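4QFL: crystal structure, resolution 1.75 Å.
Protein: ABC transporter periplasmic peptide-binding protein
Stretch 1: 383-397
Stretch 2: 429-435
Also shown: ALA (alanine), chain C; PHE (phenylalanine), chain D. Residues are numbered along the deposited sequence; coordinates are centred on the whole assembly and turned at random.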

# COMPACT_ATOMS: atom_id res chain seq x y z
N ARG A 383 8.29 6.09 -5.80
CA ARG A 383 7.70 5.41 -4.64
C ARG A 383 8.80 5.22 -3.62
O ARG A 383 9.99 5.29 -3.95
CB ARG A 383 7.14 4.03 -5.01
CG ARG A 383 6.46 3.93 -6.37
CD ARG A 383 5.26 4.84 -6.46
NE ARG A 383 4.28 4.61 -5.41
CZ ARG A 383 3.66 5.58 -4.74
NH1 ARG A 383 3.92 6.86 -4.98
NH2 ARG A 383 2.78 5.27 -3.80
N ILE A 384 8.42 4.96 -2.38
CA ILE A 384 9.41 4.74 -1.34
C ILE A 384 10.39 3.65 -1.75
O ILE A 384 11.60 3.79 -1.57
CB ILE A 384 8.75 4.31 -0.03
CG1 ILE A 384 7.79 5.40 0.45
CG2 ILE A 384 9.81 4.03 1.03
CD1 ILE A 384 6.93 4.95 1.60
N TYR A 385 9.87 2.57 -2.30
CA TYR A 385 10.71 1.42 -2.61
C TYR A 385 11.46 1.55 -3.93
O TYR A 385 12.31 0.73 -4.25
CB TYR A 385 9.87 0.14 -2.60
CG TYR A 385 8.58 0.25 -3.37
CD1 TYR A 385 8.55 0.00 -4.74
CD2 TYR A 385 7.40 0.60 -2.75
CE1 TYR A 385 7.38 0.09 -5.45
CE2 TYR A 385 6.22 0.70 -3.45
CZ TYR A 385 6.21 0.44 -4.81
OH TYR A 385 5.04 0.53 -5.52
N ASN A 386 11.16 2.60 -4.70
CA ASN A 386 11.83 2.81 -5.98
C ASN A 386 11.66 4.24 -6.49
O ASN A 386 10.65 4.57 -7.10
CB ASN A 386 11.35 1.80 -7.03
CG ASN A 386 12.20 1.84 -8.28
OD1 ASN A 386 12.88 2.82 -8.56
ND2 ASN A 386 12.15 0.76 -9.05
N PRO A 387 12.73 5.10 -6.21
CA PRO A 387 12.47 6.50 -6.62
C PRO A 387 12.59 6.82 -8.12
O PRO A 387 12.26 7.93 -8.51
CB PRO A 387 13.50 7.30 -5.82
CG PRO A 387 14.68 6.43 -5.76
CD PRO A 387 14.11 5.07 -5.51
N ASN A 388 13.05 5.88 -8.93
CA ASN A 388 13.12 6.11 -10.37
C ASN A 388 13.08 4.82 -11.18
O ASN A 388 14.12 4.34 -11.65
CB ASN A 388 14.38 6.92 -10.72
CG ASN A 388 14.32 7.56 -12.10
OD1 ASN A 388 13.51 7.17 -12.96
ND2 ASN A 388 15.17 8.55 -12.33
N ALA A 389 11.88 4.26 -11.35
CA ALA A 389 11.74 2.98 -12.04
C ALA A 389 12.24 3.08 -13.47
O ALA A 389 12.80 2.13 -14.00
CB ALA A 389 10.29 2.54 -12.02
N ARG A 390 12.06 4.25 -14.08
CA ARG A 390 12.48 4.51 -15.46
C ARG A 390 13.98 4.38 -15.58
O ARG A 390 14.47 3.65 -16.43
CB ARG A 390 12.11 5.93 -15.86
CG ARG A 390 11.09 6.04 -16.96
CD ARG A 390 11.67 5.83 -18.35
NE ARG A 390 10.60 5.95 -19.34
CZ ARG A 390 10.63 5.47 -20.58
NH1 ARG A 390 11.70 4.82 -21.03
NH2 ARG A 390 9.59 5.63 -21.38
N LYS A 391 14.70 5.12 -14.75
CA LYS A 391 16.16 5.06 -14.71
C LYS A 391 16.61 3.64 -14.44
O LYS A 391 17.54 3.13 -15.08
CB LYS A 391 16.69 6.00 -13.63
CG LYS A 391 18.18 5.97 -13.41
CD LYS A 391 18.93 6.60 -14.57
CE LYS A 391 20.40 6.90 -14.19
NZ LYS A 391 21.35 6.82 -15.36
N MET A 392 15.96 2.98 -13.48
CA MET A 392 16.30 1.60 -13.18
C MET A 392 16.08 0.69 -14.38
O MET A 392 16.90 -0.20 -14.64
CB MET A 392 15.48 1.09 -11.99
CG MET A 392 15.89 -0.29 -11.55
SD MET A 392 15.01 -0.86 -10.10
CE MET A 392 15.43 0.41 -8.91
N ALA A 393 14.99 0.89 -15.11
CA ALA A 393 14.69 0.05 -16.26
C ALA A 393 15.70 0.29 -17.39
O ALA A 393 16.05 -0.64 -18.12
CB ALA A 393 13.26 0.30 -16.75
N GLU A 394 16.16 1.52 -17.53
CA GLU A 394 17.18 1.84 -18.52
C GLU A 394 18.53 1.20 -18.16
O GLU A 394 19.24 0.71 -19.03
CB GLU A 394 17.31 3.35 -18.70
CG GLU A 394 16.07 3.99 -19.32
CD GLU A 394 16.04 5.51 -19.18
OE1 GLU A 394 16.92 6.09 -18.52
OE2 GLU A 394 15.11 6.12 -19.74
N LEU A 395 18.87 1.20 -16.88
CA LEU A 395 20.11 0.55 -16.47
C LEU A 395 20.04 -0.95 -16.76
O LEU A 395 21.00 -1.55 -17.25
CB LEU A 395 20.40 0.80 -14.99
CG LEU A 395 20.91 2.22 -14.69
CD1 LEU A 395 20.59 2.62 -13.26
CD2 LEU A 395 22.41 2.34 -14.97
N MET A 396 18.89 -1.56 -16.48
CA MET A 396 18.72 -2.99 -16.71
C MET A 396 18.70 -3.32 -18.20
O MET A 396 19.20 -4.36 -18.62
CB MET A 396 17.45 -3.49 -16.03
CG MET A 396 17.49 -3.41 -14.52
SD MET A 396 15.85 -3.67 -13.83
CE MET A 396 16.21 -4.90 -12.59
N GLN A 397 18.13 -2.42 -18.98
CA GLN A 397 18.12 -2.51 -20.44
C GLN A 397 19.55 -2.64 -20.98
O GLN A 397 19.85 -3.53 -21.77
CB GLN A 397 17.41 -1.28 -21.01
CG GLN A 397 17.45 -1.14 -22.52
CD GLN A 397 16.59 0.02 -23.01
OE1 GLN A 397 16.90 1.19 -22.78
NE2 GLN A 397 15.49 -0.31 -23.68
N VAL A 429 7.98 -6.48 -14.56
CA VAL A 429 7.66 -5.15 -14.07
C VAL A 429 8.51 -4.81 -12.86
O VAL A 429 8.83 -5.68 -12.03
CB VAL A 429 6.18 -5.04 -13.67
CG1 VAL A 429 5.82 -6.12 -12.67
CG2 VAL A 429 5.88 -3.65 -13.10
N LEU A 430 8.85 -3.53 -12.77
CA LEU A 430 9.49 -2.98 -11.59
C LEU A 430 8.38 -2.43 -10.72
O LEU A 430 7.72 -1.47 -11.08
CB LEU A 430 10.44 -1.85 -11.99
CG LEU A 430 11.63 -2.26 -12.85
CD1 LEU A 430 12.40 -1.04 -13.32
CD2 LEU A 430 12.52 -3.23 -12.10
N LEU A 431 8.19 -3.05 -9.57
CA LEU A 431 7.16 -2.62 -8.64
C LEU A 431 7.68 -2.85 -7.22
O LEU A 431 8.87 -2.88 -6.98
CB LEU A 431 5.87 -3.40 -8.86
CG LEU A 431 4.66 -2.55 -9.26
CD1 LEU A 431 3.53 -3.38 -9.85
CD2 LEU A 431 4.18 -1.71 -8.10
N GLY A 432 6.76 -3.01 -6.27
CA GLY A 432 7.16 -3.27 -4.91
C GLY A 432 5.99 -3.12 -3.96
O GLY A 432 4.84 -3.17 -4.37
N TRP A 433 6.30 -2.94 -2.69
CA TRP A 433 5.26 -2.82 -1.69
C TRP A 433 5.75 -1.94 -0.56
O TRP A 433 6.85 -2.13 -0.05
CB TRP A 433 4.93 -4.21 -1.16
CG TRP A 433 3.73 -4.30 -0.27
CD1 TRP A 433 3.72 -4.61 1.07
CD2 TRP A 433 2.35 -4.11 -0.64
NE1 TRP A 433 2.43 -4.62 1.54
CE2 TRP A 433 1.57 -4.32 0.51
CE3 TRP A 433 1.71 -3.80 -1.84
CZ2 TRP A 433 0.18 -4.22 0.50
CZ3 TRP A 433 0.31 -3.69 -1.84
CH2 TRP A 433 -0.42 -3.89 -0.69
N ALA A 434 4.93 -0.97 -0.20
CA ALA A 434 5.15 -0.23 1.03
C ALA A 434 4.24 -0.80 2.14
O ALA A 434 3.02 -0.71 2.07
CB ALA A 434 4.89 1.25 0.81
N ALA A 435 4.84 -1.42 3.14
CA ALA A 435 4.08 -2.15 4.15
C ALA A 435 3.00 -1.31 4.83
O ALA A 435 3.20 -0.14 5.14
CB ALA A 435 5.03 -2.75 5.18
N ALA C . 0.73 -1.19 0.54
CA ALA C . 0.21 -0.38 -0.55
C ALA C . 1.27 -0.18 -1.64
O ALA C . 2.46 -0.17 -1.35
CB ALA C . -0.28 0.97 -0.02
N PHE D . 0.83 -0.03 -2.88
CA PHE D . 1.72 0.27 -3.99
C PHE D . 2.20 1.70 -3.89
O PHE D . 3.34 2.01 -4.25
CB PHE D . 0.99 0.10 -5.32
CG PHE D . 0.70 -1.31 -5.68
CD1 PHE D . 1.70 -2.27 -5.61
CD2 PHE D . -0.55 -1.68 -6.10
CE1 PHE D . 1.45 -3.57 -5.95
CE2 PHE D . -0.81 -2.98 -6.45
CZ PHE D . 0.18 -3.93 -6.37
OXT PHE D . 1.46 2.58 -3.46
O HOH W 1 11.04 -1.76 -8.24

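Stretch 1 begins as a loop and becomes a helix at A389. Stretch 2 is strand through A434, continuing one that begins earlier in the chain; A435 is loop. Helix and strand run at 135° and approach to 9.5 Å. No direct hydrogen bond joins the stretches. Packing, one water and the bound Ala-Phe dipeptide connect them.

R383 opens a type I turn that ends at N386. Backbone bonds run both ways between these two residues. The R383 side chain does not touch the strand. It binds the Phe carboxylate: R383 NE donates to PHE O at 3.0 Å, and R383 NH2 to PHE OXT at 3.0 Å.

I384 makes a light apolar contact, its CD1 4.3 Å from A434 CB. A434 also holds the Ala end of the bound Ala-Phe dipeptide through its backbone. A434 N donates to ALA O at 2.8 Å, and ALA N donates to A434 O at 2.8 Å.

Y385 is the main loop contact. Its ring lies flat against G432, whose CA sits over the ring face, 3.7 Å from the centroid, in a CH-pi contact. Glycine permits this closeness; an ideal CB would fall 2.4 Å from Y385 CD1. Y385 OH donates to PHE O at 2.6 Å, so the ring packs on the strand while its hydroxyl holds the ligand.

N386 reaches the strand through water 1. N386 ND2 donates to the water at 2.9 Å, and the water donates to L431 O at 2.7 Å. N386 OD1 accepts from N388 N at 3.1 Å.

N388 caps the helix: its OD1 accepts from K391 N at 3.0 Å.

The helix then packs around L430. A389, M392 and A393 meet its CD1, with A393 CB 3.8 Å from L430 CD1. One turn beyond M392, M396 SD lies 3.8 Å from L430 CD2. The side-chain contacts are apolar, but A389 O also lies 3.3 Å from L430 CD1. L430 is buried, and much of its surface is covered by stretch 1.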